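Local coordinates for protein AgaA (Rhizobium radiobacter, PDB 6HLX) that binds the opine agropinic acid as the periplasmic substrate-binding protein of an ABC transporter that imports it into the bacterial cell, at residues T3-S9 and D210-Y216; N204-S208 and Y456-K460. All blocks are in the same frame, centred on the assembly; numbering follows the deposited sequence.

Contact 1 of 2, residues T3-S9 and D210-Y216. With ZN (zinc ion), chain Q; G9Z (agropinic acid), chain E.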
loop_
_atom_site.group_PDB
_atom_site.type_symbol
_atom_site.label_atom_id
_atom_site.label_comp_id
_atom_site.label_asym_id
_atom_site.label_seq_id
_atom_site.Cartn_x
_atom_site.Cartn_y
_atom_site.Cartn_z
ATOM N N THR A 3 4.527 -0.538 27.925
ATOM C CA THR A 3 4.162 -1.437 26.836
ATOM C C THR A 3 2.898 -0.881 26.167
ATOM O O THR A 3 2.052 -0.294 26.855
ATOM C CB THR A 3 4.002 -2.865 27.421
ATOM O OG1 THR A 3 5.254 -3.283 27.980
ATOM C CG2 THR A 3 3.538 -3.888 26.408
ATOM N N LEU A 4 2.753 -1.105 24.867
ATOM C CA LEU A 4 1.567 -0.652 24.158
ATOM C C LEU A 4 0.939 -1.853 23.454
ATOM O O LEU A 4 1.655 -2.659 22.859
ATOM C CB LEU A 4 1.950 0.448 23.152
ATOM C CG LEU A 4 0.778 1.151 22.433
ATOM C CD1 LEU A 4 1.051 2.614 22.235
ATOM C CD2 LEU A 4 0.467 0.475 21.112
ATOM N N TYR A 5 -0.392 -1.971 23.537
ATOM C CA TYR A 5 -1.134 -3.037 22.848
ATOM C C TYR A 5 -1.807 -2.359 21.656
ATOM O O TYR A 5 -2.554 -1.376 21.828
ATOM C CB TYR A 5 -2.180 -3.671 23.769
ATOM C CG TYR A 5 -1.635 -4.401 24.991
ATOM C CD1 TYR A 5 -0.294 -4.786 25.065
ATOM C CD2 TYR A 5 -2.465 -4.734 26.052
ATOM C CE1 TYR A 5 0.213 -5.438 26.192
ATOM C CE2 TYR A 5 -1.975 -5.421 27.168
ATOM C CZ TYR A 5 -0.644 -5.800 27.216
ATOM O OH TYR A 5 -0.163 -6.490 28.315
ATOM N N PHE A 6 -1.523 -2.884 20.461
ATOM C CA PHE A 6 -1.978 -2.303 19.193
ATOM C C PHE A 6 -2.913 -3.311 18.515
ATOM O O PHE A 6 -2.486 -4.407 18.153
ATOM C CB PHE A 6 -0.744 -2.053 18.326
ATOM C CG PHE A 6 -0.904 -1.163 17.109
ATOM C CD1 PHE A 6 -1.737 -1.534 16.050
ATOM C CD2 PHE A 6 -0.180 0.019 16.996
ATOM C CE1 PHE A 6 -1.846 -0.723 14.907
ATOM C CE2 PHE A 6 -0.265 0.809 15.842
ATOM C CZ PHE A 6 -1.102 0.443 14.814
ATOM N N GLY A 7 -4.169 -2.930 18.361
ATOM C CA GLY A 7 -5.168 -3.784 17.750
ATOM C C GLY A 7 -5.127 -3.668 16.241
ATOM O O GLY A 7 -5.569 -2.659 15.682
ATOM N N LEU A 8 -4.591 -4.699 15.571
ATOM C CA LEU A 8 -4.533 -4.739 14.102
ATOM C C LEU A 8 -5.841 -5.314 13.520
ATOM O O LEU A 8 -6.473 -6.182 14.133
ATOM C CB LEU A 8 -3.378 -5.642 13.616
ATOM C CG LEU A 8 -1.937 -5.219 13.828
ATOM C CD1 LEU A 8 -1.016 -6.375 13.406
ATOM C CD2 LEU A 8 -1.606 -3.926 13.057
ATOM N N SER A 9 -6.171 -4.911 12.267
ATOM C CA SER A 9 -7.379 -5.381 11.584
ATOM C C SER A 9 -7.274 -6.813 11.070
ATOM O O SER A 9 -8.249 -7.330 10.516
ATOM C CB SER A 9 -7.760 -4.432 10.445
ATOM O OG SER A 9 -6.752 -4.454 9.454
ATOM N N ASP A 210 -9.097 -2.746 26.478
ATOM C CA ASP A 210 -8.224 -3.904 26.280
ATOM C C ASP A 210 -7.003 -3.586 25.408
ATOM O O ASP A 210 -6.006 -4.304 25.498
ATOM C CB ASP A 210 -8.994 -5.067 25.653
ATOM C CG ASP A 210 -10.068 -5.666 26.545
ATOM O OD1 ASP A 210 -9.897 -5.634 27.781
ATOM O OD2 ASP A 210 -11.063 -6.184 26.005
ATOM N N VAL A 211 -7.096 -2.570 24.516
ATOM C CA VAL A 211 -5.979 -2.164 23.638
ATOM C C VAL A 211 -5.788 -0.650 23.734
ATOM O O VAL A 211 -6.713 0.052 24.140
ATOM C CB VAL A 211 -6.109 -2.602 22.155
ATOM C CG1 VAL A 211 -6.050 -4.121 22.012
ATOM C CG2 VAL A 211 -7.361 -2.026 21.502
ATOM N N ASP A 212 -4.620 -0.155 23.281
ATOM C CA ASP A 212 -4.264 1.263 23.367
ATOM C C ASP A 212 -4.391 2.010 22.043
ATOM O O ASP A 212 -4.558 3.224 22.058
ATOM C CB ASP A 212 -2.843 1.381 23.894
ATOM C CG ASP A 212 -2.685 0.637 25.207
ATOM O OD1 ASP A 212 -3.538 0.825 26.096
ATOM O OD2 ASP A 212 -1.756 -0.173 25.307
ATOM N N ILE A 213 -4.249 1.302 20.927
ATOM C CA ILE A 213 -4.402 1.849 19.570
ATOM C C ILE A 213 -5.123 0.816 18.725
ATOM O O ILE A 213 -4.894 -0.371 18.915
ATOM C CB ILE A 213 -3.003 2.159 18.910
ATOM C CG1 ILE A 213 -2.156 3.130 19.759
ATOM C CG2 ILE A 213 -3.142 2.694 17.425
ATOM C CD1 ILE A 213 -0.801 3.510 19.081
ATOM N N ILE A 214 -5.960 1.264 17.781
ATOM C CA ILE A 214 -6.550 0.375 16.780
ATOM C C ILE A 214 -6.398 0.981 15.405
ATOM O O ILE A 214 -6.443 2.209 15.267
ATOM C CB ILE A 214 -8.022 -0.060 17.038
ATOM C CG1 ILE A 214 -9.016 1.165 17.052
ATOM C CG2 ILE A 214 -8.138 -0.938 18.297
ATOM C CD1 ILE A 214 -10.520 0.777 16.878
ATOM N N ASP A 215 -6.285 0.141 14.380
ATOM C CA ASP A 215 -6.276 0.673 13.003
ATOM C C ASP A 215 -7.605 0.362 12.297
ATOM O O ASP A 215 -8.481 -0.287 12.881
ATOM C CB ASP A 215 -5.047 0.207 12.205
ATOM C CG ASP A 215 -4.932 -1.256 11.903
ATOM O OD1 ASP A 215 -5.906 -2.003 12.170
ATOM O OD2 ASP A 215 -3.887 -1.661 11.353
ATOM N N TYR A 216 -7.781 0.860 11.050
ATOM C CA TYR A 216 -9.001 0.655 10.272
ATOM C C TYR A 216 -10.274 0.912 11.100
ATOM O O TYR A 216 -11.125 0.041 11.236
ATOM C CB TYR A 216 -9.007 -0.745 9.646
ATOM C CG TYR A 216 -8.137 -0.855 8.417
ATOM C CD1 TYR A 216 -6.794 -1.207 8.520
ATOM C CD2 TYR A 216 -8.677 -0.715 7.140
ATOM C CE1 TYR A 216 -5.987 -1.342 7.390
ATOM C CE2 TYR A 216 -7.882 -0.861 5.996
ATOM C CZ TYR A 216 -6.534 -1.171 6.126
ATOM O OH TYR A 216 -5.744 -1.351 5.000
HETATM ZN ZN ZN Q . -1.769 -0.826 27.300
HETATM O OAM G9Z E . -4.443 -4.503 3.588
HETATM C CAB G9Z E . -5.605 -4.173 3.311
HETATM C CAC G9Z E . -6.724 -4.656 4.020
HETATM C CB G9Z E . -7.971 -3.983 3.367
HETATM C CA G9Z E . -7.434 -3.255 2.147
HETATM C C G9Z E . -7.868 -1.891 2.127
HETATM O O G9Z E . -7.207 -1.035 2.776
HETATM N N G9Z E . -5.948 -3.430 2.242
HETATM C CAG G9Z E . -4.953 -2.759 1.320
HETATM C CAH G9Z E . -4.851 -3.524 -0.000
HETATM O OAP G9Z E . -6.131 -3.436 -0.627
HETATM C CAI G9Z E . -3.778 -2.955 -0.933
HETATM O OAQ G9Z E . -2.590 -2.653 -0.156
HETATM C CAJ G9Z E . -3.360 -3.988 -2.033
HETATM O OAR G9Z E . -2.348 -3.409 -2.876
HETATM C CAK G9Z E . -4.504 -4.578 -2.893
HETATM O OAT G9Z E . -4.008 -5.702 -3.646
HETATM C CAL G9Z E . -5.164 -3.531 -3.803
HETATM O OAS G9Z E . -6.304 -4.110 -4.475
HETATM O OXT G9Z E . -8.917 -1.616 1.485
HETATM O O HOH W 1 -0.344 -2.032 27.342
HETATM O O HOH W 2 -4.269 -3.525 9.535
#

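Contact 2 of 2, residues N204-S208 and Y456-K460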
loop_
_atom_site.group_PDB
_atom_site.type_symbol
_atom_site.label_atom_id
_atom_site.label_comp_id
_atom_site.label_asym_id
_atom_site.label_seq_id
_atom_site.Cartn_x
_atom_site.Cartn_y
_atom_site.Cartn_z
ATOM N N ASN A 204 -14.610 -2.535 20.069
ATOM C CA ASN A 204 -14.933 -2.845 21.475
ATOM C C ASN A 204 -13.680 -3.020 22.350
ATOM O O ASN A 204 -13.691 -2.643 23.527
ATOM C CB ASN A 204 -15.839 -4.057 21.585
ATOM C CG ASN A 204 -16.628 -4.040 22.887
ATOM O OD1 ASN A 204 -17.224 -3.019 23.280
ATOM N ND2 ASN A 204 -16.639 -5.155 23.597
ATOM N N ALA A 205 -12.592 -3.565 21.776
ATOM C CA ALA A 205 -11.335 -3.711 22.522
ATOM C C ALA A 205 -10.788 -2.335 22.920
ATOM O O ALA A 205 -10.266 -2.194 24.026
ATOM C CB ALA A 205 -10.303 -4.448 21.687
ATOM N N LEU A 206 -10.906 -1.328 22.027
ATOM C CA LEU A 206 -10.471 0.023 22.379
ATOM C C LEU A 206 -11.396 0.646 23.444
ATOM O O LEU A 206 -10.921 1.159 24.462
ATOM C CB LEU A 206 -10.419 0.939 21.145
ATOM C CG LEU A 206 -9.795 2.327 21.455
ATOM C CD1 LEU A 206 -8.257 2.240 21.595
ATOM C CD2 LEU A 206 -10.245 3.353 20.447
ATOM N N LYS A 207 -12.703 0.602 23.207
ATOM C CA LYS A 207 -13.673 1.215 24.126
ATOM C C LYS A 207 -13.716 0.564 25.503
ATOM O O LYS A 207 -13.994 1.248 26.483
ATOM C CB LYS A 207 -15.065 1.220 23.515
ATOM C CG LYS A 207 -15.230 2.136 22.313
ATOM C CD LYS A 207 -16.686 2.170 21.925
ATOM C CE LYS A 207 -16.911 2.939 20.663
ATOM N NZ LYS A 207 -18.111 2.430 19.945
ATOM N N SER A 208 -13.461 -0.748 25.586
ATOM C CA SER A 208 -13.508 -1.463 26.870
ATOM C C SER A 208 -12.162 -1.389 27.607
ATOM O O SER A 208 -12.061 -1.829 28.754
ATOM C CB SER A 208 -13.959 -2.904 26.656
ATOM O OG SER A 208 -12.930 -3.643 26.019
ATOM N N TYR A 456 -7.194 5.988 12.463
ATOM C CA TYR A 456 -6.699 5.242 13.623
ATOM C C TYR A 456 -7.440 5.807 14.825
ATOM O O TYR A 456 -7.988 6.924 14.777
ATOM C CB TYR A 456 -5.192 5.489 13.875
ATOM C CG TYR A 456 -4.307 4.749 12.901
ATOM C CD1 TYR A 456 -4.020 5.284 11.644
ATOM C CD2 TYR A 456 -3.797 3.488 13.207
ATOM C CE1 TYR A 456 -3.212 4.605 10.737
ATOM C CE2 TYR A 456 -2.995 2.792 12.301
ATOM C CZ TYR A 456 -2.712 3.357 11.063
ATOM O OH TYR A 456 -1.967 2.689 10.124
ATOM N N ALA A 457 -7.404 5.068 15.930
ATOM C CA ALA A 457 -7.940 5.594 17.173
ATOM C C ALA A 457 -6.995 5.215 18.281
ATOM O O ALA A 457 -6.380 4.144 18.232
ATOM C CB ALA A 457 -9.325 5.052 17.445
ATOM N N VAL A 458 -6.795 6.141 19.230
ATOM C CA VAL A 458 -5.886 5.902 20.351
ATOM C C VAL A 458 -6.606 6.170 21.656
ATOM O O VAL A 458 -7.582 6.947 21.705
ATOM C CB VAL A 458 -4.559 6.726 20.248
ATOM C CG1 VAL A 458 -3.876 6.533 18.886
ATOM C CG2 VAL A 458 -4.785 8.216 20.528
ATOM N N LYS A 459 -6.101 5.564 22.735
ATOM C CA LYS A 459 -6.641 5.826 24.055
ATOM C C LYS A 459 -6.025 7.128 24.566
ATOM O O LYS A 459 -4.877 7.438 24.244
ATOM C CB LYS A 459 -6.280 4.669 25.014
ATOM C CG LYS A 459 -7.388 3.626 25.168
ATOM C CD LYS A 459 -8.561 4.159 26.020
ATOM C CE LYS A 459 -9.425 3.087 26.623
ATOM N NZ LYS A 459 -10.838 3.538 26.763
ATOM N N LYS A 460 -6.765 7.881 25.383
ATOM C CA LYS A 460 -6.195 9.079 26.017
ATOM C C LYS A 460 -4.990 8.564 26.837
ATOM O O LYS A 460 -5.110 7.569 27.556
ATOM C CB LYS A 460 -7.227 9.731 26.948
ATOM C CG LYS A 460 -6.737 11.029 27.601
ATOM C CD LYS A 460 -7.834 11.668 28.444
ATOM C CE LYS A 460 -7.382 12.973 29.062
ATOM N NZ LYS A 460 -8.503 13.682 29.735
#

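Contact 1 of 2, residues T3-S9 and D210-Y216
Asp212 OD2 coordinates zinc at 2.1 Å and also accepts a hydrogen bond from Tyr5 N at 2.9 Å. Water 1, itself a zinc ligand, donates to Thr3 O at 3.0 Å, and His488 and His490 of the C-terminal histidine tail complete the metal site. Tyr5 O accepts from Asp212 N (2.8 Å) and Ile213 N (3.3 Å). From there the two segments pair as parallel neighbours, strands 3-8 and 213-214, within the mixed sheet, with Gly7 N to Ile213 O at 2.7 Å and Asp215 N to Gly7 O at 3.2 Å. Water 2 lies 2.7 Å from Ser9 OG, which also hydrogen-bonds to Tyr332 OH, and 2.6 Å from Asp215 OD2. Ile213 CG2 sits over the Phe6 ring as a CH-pi contact, 4.0 Å from the centroid, and Ile213 CD1 meets Leu4 CD1 at 3.8 Å. On the opposite face Gly7 leaves room for Ile214: an ideal CB there would lie 3.0 Å from Ile214 CG2, a clash. Tyr216 OH donates to agropinic acid O at 2.7 Å. The two ends thus differ: Tyr216 is part of the opine pocket, whereas the distal zinc depends on tail histidines and is probably a feature of the construct.

Contact 2 of 2, residues N204-S208 and Y456-K460
This is a helix-on-sheet contact, small and largely apolar, in which the C-terminal end of helix 199-207 rests on strand 456-459 of the seven-stranded mixed sheet. It buries 212 Å², both sides summed, and Leu206 is the main contributor from the helix. The CD2 methyl of Leu206 meets Ala457 CB at 3.6 Å, the small alanine side chain pointing toward the helix and letting the leucine settle close to the strand. Leu206 CD1 reaches along the strand, lying 4.3 Å from Val458 C and 3.9 Å from Lys459 CG. Lys459 then folds its aliphatic chain back over the helix end: its CE is 3.3 Å from Leu206 O, and its NZ lies 3.3 Å from Leu206 O and 3.9 Å from Lys207 O, so the ammonium group sits beside carbonyls of the last turn, where the negative end of the helix dipole lies. Within that turn Asn204 O accepts two bonds, from Ser208 N and from Ser208 OG, each 2.8 Å long. Lys207 points away from the strand, and its NZ forms a salt bridge with Asp224 of helix 222-227. Val458 points away from the helix, to the other face of the sheet, where it packs on Ile213. Leu206 also touches Ile214 and Thr231, and so spans three adjacent strands of the sheet: 213-214, 456-459 and 231-234, with strand 456-459 in the middle, hydrogen-bonded through its backbone to both of the others.

How the contacts relate
The two contacts lie side by side, their centres about 7 Å apart, in one lobe of the binding protein. Their segments alternate along the chain: 3-9, 204-208, 210-216, then 456-460. Strand 213-214, which follows helix 199-207, is the join, running parallel to strand 3-8 in contact 1 and antiparallel to strand 456-459 of contact 2. Asp212 O and Lys459 N (2.9 Å) and Asp210 N and Ala205 O (2.8 Å) probably form hydrogen bonds between the contacts, and Asp215 CB packs on Tyr456 CE2 at 3.3 Å. One sheet therefore gathers chain parts from near both termini, with strand 213-214 leading to the agropinic acid pocket and the helix covering one face.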